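Local coordinates for DNA mismatch repair protein MutS (Thermus aquaticus, PDB 1EWQ) that takes part in DNA mismatch repair, binding mismatched duplex DNA and hydrolysing ATP weakly, at residues P15-Q18 and Q19-E22; F43-D46 and A47-L50; G588-T591 and F592-T596. All coordinates share one frame; numbering follows the deposited sequence.

Overall arrangement
Contacts 1 and 2 lie in MutS domain I, their centres about 14 Å apart, and they touch directly. OH of Tyr-20 in contact 1 lies 3.2 Å from the backbone N of Phe-43 in contact 2, a probable hydrogen bond, and the two rings meet edge-to-face. Contact 1 holds a DNA phosphate; contact 2 stays about 7 Å from the DNA at its nearest atom. Contact 3 holds a sulfate at the predicted ATP-binding P-loop of domain V; its centre is about 64 and 54 Å from those of contacts 1 and 2, and its nearest atom about 47 Å from the DNA. Anion binding at a helix start thus occurs at both contacts 1 and 3.

Contact 1. Residues P15-Q18 and Q19-E22; sequences PLLQ and QYVE. With nucleotides of chain B.
Leu-16 meets the DNA backbone of chain B with both its amide and its side chain. Its N donates to OP1 of DT15 with an N-H...O angle of 168°; the modelled 2.5 Å between them is shorter than usual, and its length carries no weight. CB lies 3.6 Å from O3' of DC14. Beyond CB, the branch carrying CD2 reaches the sugar, 3.9 Å from C4' of DC14, whereas CD1 comes to 3.8 Å from OE1 of Gln-19. Pro-15 adds a ring contact, its CD standing 3.0 Å from OP1 of DT15.

Behind this first shell runs the opening turn of helix 15-26. Gln-19 N bonds to Pro-15 O (3.0 Å), an acceptor also used by Gln-18 N, and Tyr-20 N bonds to Leu-16 O. Gln-19 swings its CG away from its own N (chi1 179°) and extends, bringing the amide beside Leu-16, where NE2 is held by Val-108 O. Phe-34 of strand 31-36 touches Leu-16, Gln-19 and Tyr-20, setting the helix against the domain I sheet. With an alanine at Leu-16, the DC14 sugar and Phe-34 would probably lose their apolar neighbour and a gap would open between DNA and sheet.

Because the phosphate is gripped by a main-chain N-H at a helix start, where the helix dipole may assist, this grip uses no base edge and should be indifferent to DNA sequence.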
loop_
_atom_site.group_PDB
_atom_site.type_symbol
_atom_site.label_atom_id
_atom_site.label_comp_id
_atom_site.label_asym_id
_atom_site.label_seq_id
_atom_site.Cartn_x
_atom_site.Cartn_y
_atom_site.Cartn_z
ATOM N N PRO C 15 -1.745 27.370 31.253
ATOM C CA PRO C 15 -1.833 26.217 32.157
ATOM C C PRO C 15 -2.116 24.884 31.457
ATOM O O PRO C 15 -1.420 23.897 31.700
ATOM C CB PRO C 15 -2.952 26.621 33.110
ATOM C CG PRO C 15 -2.744 28.088 33.230
ATOM C CD PRO C 15 -2.516 28.506 31.791
ATOM N N LEU C 16 -3.135 24.862 30.597
ATOM C CA LEU C 16 -3.504 23.651 29.861
ATOM C C LEU C 16 -2.317 23.103 29.077
ATOM O O LEU C 16 -2.002 21.913 29.158
ATOM C CB LEU C 16 -4.659 23.930 28.891
ATOM C CG LEU C 16 -5.165 22.726 28.082
ATOM C CD1 LEU C 16 -5.759 21.693 29.027
ATOM C CD2 LEU C 16 -6.210 23.173 27.061
ATOM N N LEU C 17 -1.663 23.978 28.320
ATOM C CA LEU C 17 -0.514 23.574 27.524
ATOM C C LEU C 17 0.614 23.038 28.402
ATOM O O LEU C 17 1.475 22.295 27.937
ATOM C CB LEU C 17 -0.029 24.744 26.664
ATOM C CG LEU C 17 -1.004 25.113 25.541
ATOM C CD1 LEU C 17 -0.483 26.317 24.763
ATOM C CD2 LEU C 17 -1.181 23.909 24.616
ATOM N N GLN C 18 0.604 23.414 29.674
ATOM C CA GLN C 18 1.614 22.935 30.606
ATOM C C GLN C 18 1.260 21.508 30.969
ATOM O O GLN C 18 2.071 20.599 30.814
ATOM C CB GLN C 18 1.640 23.793 31.871
ATOM C CG GLN C 18 2.716 24.860 31.862
ATOM C CD GLN C 18 4.112 24.272 31.804
ATOM O OE1 GLN C 18 4.488 23.456 32.645
ATOM N NE2 GLN C 18 4.889 24.686 30.807
ATOM N N GLN C 19 0.036 21.326 31.451
ATOM C CA GLN C 19 -0.468 20.016 31.828
ATOM C C GLN C 19 -0.211 19.067 30.660
ATOM O O GLN C 19 0.131 17.901 30.857
ATOM C CB GLN C 19 -1.968 20.117 32.121
ATOM C CG GLN C 19 -2.638 18.818 32.512
ATOM C CD GLN C 19 -4.114 18.995 32.803
ATOM O OE1 GLN C 19 -4.869 19.471 31.957
ATOM N NE2 GLN C 19 -4.532 18.612 34.006
ATOM N N TYR C 20 -0.362 19.590 29.445
ATOM C CA TYR C 20 -0.159 18.831 28.210
ATOM C C TYR C 20 1.305 18.451 27.970
ATOM O O TYR C 20 1.640 17.274 27.813
ATOM C CB TYR C 20 -0.669 19.652 27.019
ATOM C CG TYR C 20 -0.165 19.186 25.669
ATOM C CD1 TYR C 20 -0.607 17.988 25.109
ATOM C CD2 TYR C 20 0.763 19.941 24.958
ATOM C CE1 TYR C 20 -0.135 17.553 23.869
ATOM C CE2 TYR C 20 1.241 19.516 23.718
ATOM C CZ TYR C 20 0.788 18.323 23.182
ATOM O OH TYR C 20 1.258 17.904 21.960
ATOM N N VAL C 21 2.161 19.467 27.926
ATOM C CA VAL C 21 3.588 19.287 27.691
ATOM C C VAL C 21 4.255 18.394 28.733
ATOM O O VAL C 21 5.184 17.654 28.416
ATOM C CB VAL C 21 4.302 20.665 27.642
ATOM C CG1 VAL C 21 5.814 20.489 27.701
ATOM C CG2 VAL C 21 3.914 21.402 26.364
ATOM N N GLU C 22 3.772 18.459 29.969
ATOM C CA GLU C 22 4.323 17.658 31.059
ATOM C C GLU C 22 4.148 16.169 30.776
ATOM O O GLU C 22 5.098 15.391 30.883
ATOM C CB GLU C 22 3.620 17.998 32.374
ATOM C CG GLU C 22 4.471 17.774 33.605
ATOM C CD GLU C 22 5.515 18.861 33.787
ATOM O OE1 GLU C 22 5.118 20.039 33.962
ATOM O OE2 GLU C 22 6.728 18.542 33.751
ATOM P P DT B 15 -5.615 27.562 30.304
ATOM O OP1 DT B 15 -4.293 26.986 29.953
ATOM O OP2 DT B 15 -5.992 27.738 31.733
ATOM O "O5'" DT B 15 -5.695 28.967 29.570
ATOM C "C5'" DT B 15 -6.951 29.472 29.148
ATOM C "C4'" DT B 15 -6.776 30.806 28.465
ATOM O "O4'" DT B 15 -8.094 31.341 28.232
ATOM C "C3'" DT B 15 -6.066 31.845 29.322
ATOM O "O3'" DT B 15 -5.401 32.781 28.466
ATOM C "C2'" DT B 15 -7.201 32.479 30.104
ATOM C "C1'" DT B 15 -8.393 32.370 29.164
ATOM N N1 DT B 15 -9.656 31.994 29.822
ATOM C C2 DT B 15 -10.826 32.516 29.317
ATOM O O2 DT B 15 -10.860 33.284 28.363
ATOM N N3 DT B 15 -11.965 32.100 29.968
ATOM C C4 DT B 15 -12.046 31.237 31.044
ATOM O O4 DT B 15 -13.147 30.947 31.519
ATOM C C5 DT B 15 -10.777 30.733 31.525
ATOM C C7 DT B 15 -10.767 29.786 32.683
ATOM C C6 DT B 15 -9.661 31.138 30.902
ATOM P P DC B 14 -10.379 22.900 32.168
ATOM O OP1 DC B 14 -9.240 22.085 32.668
ATOM O OP2 DC B 14 -11.385 23.423 33.130
ATOM O "O5'" DC B 14 -9.756 24.097 31.321
ATOM C "C5'" DC B 14 -8.934 23.814 30.190
ATOM C "C4'" DC B 14 -8.542 25.086 29.479
ATOM O "O4'" DC B 14 -9.720 25.757 28.965
ATOM C "C3'" DC B 14 -7.813 26.112 30.345
ATOM O "O3'" DC B 14 -6.765 26.709 29.573
ATOM C "C2'" DC B 14 -8.894 27.129 30.668
ATOM C "C1'" DC B 14 -9.729 27.111 29.396
ATOM N N1 DC B 14 -11.137 27.548 29.534
ATOM C C2 DC B 14 -11.592 28.635 28.760
ATOM O O2 DC B 14 -10.790 29.223 28.014
ATOM N N3 DC B 14 -12.888 29.015 28.849
ATOM C C4 DC B 14 -13.717 28.368 29.669
ATOM N N4 DC B 14 -14.992 28.765 29.708
ATOM C C5 DC B 14 -13.277 27.279 30.485
ATOM C C6 DC B 14 -11.994 26.905 30.386
#

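Contact 2. Residues F43-D46 and A47-L50; sequences FGED and AERL
Ala-47 N is shared between two carbonyls, Phe-43 O and Gly-44 O, each 3.0 Å away; the second bond is weak. Helical bonding of the i to i+4 kind joins Glu-48 N to Gly-44 O, Arg-49 N to Glu-45 O and Leu-50 N to Asp-46 O. These bonds mark the turn by which strand 39-43 of the mixed domain I sheet leads into the following helix, and Gly-44 takes positive phi (55°) at the bend.

Apolar packing is made by Ala-47 and Leu-50, both on Ala-71 of strand 67-74. Van der Waals contacts gather round Gly-44 O, with CB of Ala-47 at 3.2 Å. Glu-48 leans back along the helix, CG beside its own N (chi1 -49°), which puts CG also 3.2 Å from Gly-44 O and OE1 3.4 Å from CG of Glu-45.

Charge interactions are looser. OE1 of Glu-48 and OE2 of Glu-45 come within 4.3 Å, their carboxylates turned 61° apart; the likely repulsion is probably eased by the salt bridge from Glu-48 OE2 to Lys-6. Asp-46 OD1 approaches NE of Arg-49 obliquely at 4.2 Å, beyond a salt bridge.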
loop_
_atom_site.group_PDB
_atom_site.type_symbol
_atom_site.label_atom_id
_atom_site.label_comp_id
_atom_site.label_asym_id
_atom_site.label_seq_id
_atom_site.Cartn_x
_atom_site.Cartn_y
_atom_site.Cartn_z
ATOM N N PHE C 43 -0.789 19.533 20.112
ATOM C CA PHE C 43 -0.310 20.891 19.871
ATOM C C PHE C 43 1.114 20.896 19.304
ATOM O O PHE C 43 1.759 19.853 19.218
ATOM C CB PHE C 43 -0.365 21.706 21.171
ATOM C CG PHE C 43 -1.704 21.666 21.859
ATOM C CD1 PHE C 43 -1.946 20.767 22.892
ATOM C CD2 PHE C 43 -2.732 22.512 21.460
ATOM C CE1 PHE C 43 -3.193 20.716 23.516
ATOM C CE2 PHE C 43 -3.979 22.465 22.077
ATOM C CZ PHE C 43 -4.207 21.566 23.104
ATOM N N GLY C 44 1.599 22.072 18.916
ATOM C CA GLY C 44 2.939 22.168 18.360
ATOM C C GLY C 44 3.121 21.240 17.171
ATOM O O GLY C 44 2.195 21.048 16.380
ATOM N N GLU C 45 4.313 20.661 17.036
ATOM C CA GLU C 45 4.593 19.743 15.934
ATOM C C GLU C 45 3.651 18.552 15.967
ATOM O O GLU C 45 3.185 18.085 14.927
ATOM C CB GLU C 45 6.027 19.234 16.007
ATOM C CG GLU C 45 7.066 20.263 15.645
ATOM C CD GLU C 45 8.443 19.648 15.512
ATOM O OE1 GLU C 45 8.975 19.168 16.539
ATOM O OE2 GLU C 45 8.984 19.636 14.377
ATOM N N ASP C 46 3.382 18.065 17.172
ATOM C CA ASP C 46 2.489 16.931 17.353
ATOM C C ASP C 46 1.122 17.193 16.733
ATOM O O ASP C 46 0.460 16.265 16.263
ATOM C CB ASP C 46 2.361 16.612 18.840
ATOM C CG ASP C 46 3.641 16.042 19.412
ATOM O OD1 ASP C 46 4.070 14.976 18.928
ATOM O OD2 ASP C 46 4.223 16.651 20.333
ATOM N N ALA C 47 0.710 18.460 16.729
ATOM C CA ALA C 47 -0.562 18.856 16.140
ATOM C C ALA C 47 -0.384 18.796 14.632
ATOM O O ALA C 47 -1.317 18.487 13.889
ATOM C CB ALA C 47 -0.926 20.273 16.570
ATOM N N GLU C 48 0.834 19.092 14.191
ATOM C CA GLU C 48 1.165 19.066 12.774
ATOM C C GLU C 48 1.160 17.613 12.320
ATOM O O GLU C 48 0.556 17.271 11.305
ATOM C CB GLU C 48 2.542 19.688 12.544
ATOM C CG GLU C 48 2.727 21.024 13.234
ATOM C CD GLU C 48 4.057 21.689 12.907
ATOM O OE1 GLU C 48 5.113 21.033 13.024
ATOM O OE2 GLU C 48 4.041 22.880 12.539
ATOM N N ARG C 49 1.836 16.761 13.084
ATOM C CA ARG C 49 1.887 15.336 12.779
ATOM C C ARG C 49 0.469 14.790 12.637
ATOM O O ARG C 49 0.104 14.245 11.596
ATOM C CB ARG C 49 2.583 14.582 13.908
ATOM C CG ARG C 49 4.071 14.837 14.041
ATOM C CD ARG C 49 4.605 14.116 15.269
ATOM N NE ARG C 49 6.063 14.055 15.297
ATOM C CZ ARG C 49 6.799 13.368 14.429
ATOM N NH1 ARG C 49 6.208 12.676 13.457
ATOM N NH2 ARG C 49 8.126 13.370 14.533
ATOM N N LEU C 50 -0.318 14.946 13.700
ATOM C CA LEU C 50 -1.699 14.470 13.743
ATOM C C LEU C 50 -2.523 14.941 12.551
ATOM O O LEU C 50 -3.198 14.142 11.903
ATOM C CB LEU C 50 -2.382 14.935 15.035
ATOM C CG LEU C 50 -3.793 14.397 15.304
ATOM C CD1 LEU C 50 -3.727 12.913 15.652
ATOM C CD2 LEU C 50 -4.433 15.173 16.440
#

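Contact 3. Residues G588-T591 and F592-T596; sequences GKST and FLRQT. With SO4 (sulfate ion), chain E.
Phe-592 closes the first turn of helix 589-603: its N bonds to O of Gly-588, the N-cap residue, at 3.0 Å, and its CB sits 3.3 Å from Lys-589 O. CG stands opposite the backbone N (chi1 -178°), carrying the ring away from 588-591. Gly-588 itself has positive phi (74°), which favours glycine.

Leu-593 follows, its N bonded to Lys-589 O at 3.1 Å and its CG packed on that same oxygen. Lys-589 points its amine elsewhere, to the carbonyls of Gly-583 and Ile-581.

Arg-594 N makes a nearly straight bond to Ser-590 O (175°). Its extended chain runs back along the helix, bringing NH1 to 3.4 Å from CB of Ser-590, obliquely to the guanidinium plane. Ser-590 in turn holds the sulfate twice: N donates to O4 at 2.8 Å, and OG to O1 at 2.7 Å. With Met-586 N as a further donor, the anion is cradled largely by backbone amides, as in a Walker A P-loop; the ion is consistent with a phosphate position of the predicted ATP site, though it probably came from the crystallisation liquor.

Gln-595 continues the pattern, its N bonding to Thr-591 O. Thr-596 turns back within 592-596, OG1 donating to Phe-592 O at 2.9 Å.

The helix follows strand 578-582, giving the strand-loop-helix order of a P-loop NTPase. Phe-592 and Leu-593 both rest on Ile-581 of that strand; Leu-593 and Thr-596 reach Leu-692 of strand 690-694, and Phe-592 and Thr-596 touch Leu-572 of strand 570-574.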
loop_
_atom_site.group_PDB
_atom_site.type_symbol
_atom_site.label_atom_id
_atom_site.label_comp_id
_atom_site.label_asym_id
_atom_site.label_seq_id
_atom_site.Cartn_x
_atom_site.Cartn_y
_atom_site.Cartn_z
ATOM N N GLY C 588 4.327 -30.245 -12.911
ATOM C CA GLY C 588 3.907 -30.442 -11.532
ATOM C C GLY C 588 4.843 -31.131 -10.549
ATOM O O GLY C 588 4.371 -31.703 -9.567
ATOM N N LYS C 589 6.154 -31.075 -10.776
ATOM C CA LYS C 589 7.078 -31.725 -9.852
ATOM C C LYS C 589 7.059 -31.013 -8.508
ATOM O O LYS C 589 6.959 -31.657 -7.458
ATOM C CB LYS C 589 8.518 -31.763 -10.411
ATOM C CG LYS C 589 8.650 -32.554 -11.716
ATOM C CD LYS C 589 10.054 -33.144 -11.942
ATOM C CE LYS C 589 11.114 -32.072 -12.065
ATOM N NZ LYS C 589 12.449 -32.664 -12.338
ATOM N N SER C 590 7.127 -29.686 -8.538
ATOM C CA SER C 590 7.133 -28.906 -7.304
ATOM C C SER C 590 5.852 -29.045 -6.510
ATOM O O SER C 590 5.882 -29.130 -5.282
ATOM C CB SER C 590 7.383 -27.437 -7.601
ATOM O OG SER C 590 8.725 -27.267 -7.995
ATOM N N THR C 591 4.732 -29.048 -7.218
ATOM C CA THR C 591 3.435 -29.186 -6.584
ATOM C C THR C 591 3.360 -30.560 -5.923
ATOM O O THR C 591 2.779 -30.706 -4.851
ATOM C CB THR C 591 2.302 -29.029 -7.625
ATOM O OG1 THR C 591 2.240 -27.664 -8.046
ATOM C CG2 THR C 591 0.959 -29.420 -7.033
ATOM N N PHE C 592 3.957 -31.566 -6.568
ATOM C CA PHE C 592 3.966 -32.918 -6.026
ATOM C C PHE C 592 4.716 -32.927 -4.697
ATOM O O PHE C 592 4.284 -33.555 -3.733
ATOM C CB PHE C 592 4.626 -33.880 -7.012
ATOM C CG PHE C 592 4.633 -35.312 -6.555
ATOM C CD1 PHE C 592 3.436 -35.993 -6.337
ATOM C CD2 PHE C 592 5.834 -35.989 -6.362
ATOM C CE1 PHE C 592 3.441 -37.338 -5.935
ATOM C CE2 PHE C 592 5.851 -37.327 -5.962
ATOM C CZ PHE C 592 4.651 -38.005 -5.749
ATOM N N LEU C 593 5.845 -32.226 -4.645
ATOM C CA LEU C 593 6.617 -32.149 -3.413
ATOM C C LEU C 593 5.793 -31.466 -2.333
ATOM O O LEU C 593 5.614 -32.010 -1.252
ATOM C CB LEU C 593 7.916 -31.350 -3.597
ATOM C CG LEU C 593 9.026 -31.872 -4.513
ATOM C CD1 LEU C 593 10.355 -31.212 -4.124
ATOM C CD2 LEU C 593 9.141 -33.359 -4.385
ATOM N N ARG C 594 5.281 -30.281 -2.636
ATOM C CA ARG C 594 4.501 -29.531 -1.659
ATOM C C ARG C 594 3.249 -30.259 -1.174
ATOM O O ARG C 594 2.934 -30.191 0.015
ATOM C CB ARG C 594 4.105 -28.165 -2.216
ATOM C CG ARG C 594 5.285 -27.248 -2.571
ATOM C CD ARG C 594 4.780 -25.890 -3.039
ATOM N NE ARG C 594 5.837 -25.091 -3.632
ATOM C CZ ARG C 594 6.023 -24.936 -4.943
ATOM N NH1 ARG C 594 5.205 -25.524 -5.817
ATOM N NH2 ARG C 594 7.039 -24.207 -5.382
ATOM N N GLN C 595 2.538 -30.953 -2.070
ATOM C CA GLN C 595 1.323 -31.655 -1.647
ATOM C C GLN C 595 1.664 -32.723 -0.623
ATOM O O GLN C 595 0.885 -32.985 0.287
ATOM C CB GLN C 595 0.572 -32.271 -2.850
ATOM C CG GLN C 595 0.934 -33.699 -3.262
ATOM C CD GLN C 595 0.106 -34.187 -4.472
ATOM O OE1 GLN C 595 -0.094 -35.389 -4.670
ATOM N NE2 GLN C 595 -0.356 -33.255 -5.281
ATOM N N THR C 596 2.841 -33.321 -0.768
ATOM C CA THR C 596 3.300 -34.353 0.154
ATOM C C THR C 596 3.461 -33.750 1.552
ATOM O O THR C 596 2.974 -34.301 2.538
ATOM C CB THR C 596 4.650 -34.927 -0.306
ATOM O OG1 THR C 596 4.498 -35.514 -1.603
ATOM C CG2 THR C 596 5.149 -35.977 0.671
HETATM S S SO4 E . 8.058 -27.435 -11.513
HETATM O O1 SO4 E . 8.745 -26.516 -10.583
HETATM O O2 SO4 E . 7.589 -26.667 -12.680
HETATM O O3 SO4 E . 8.984 -28.484 -11.972
HETATM O O4 SO4 E . 6.897 -28.063 -10.862
#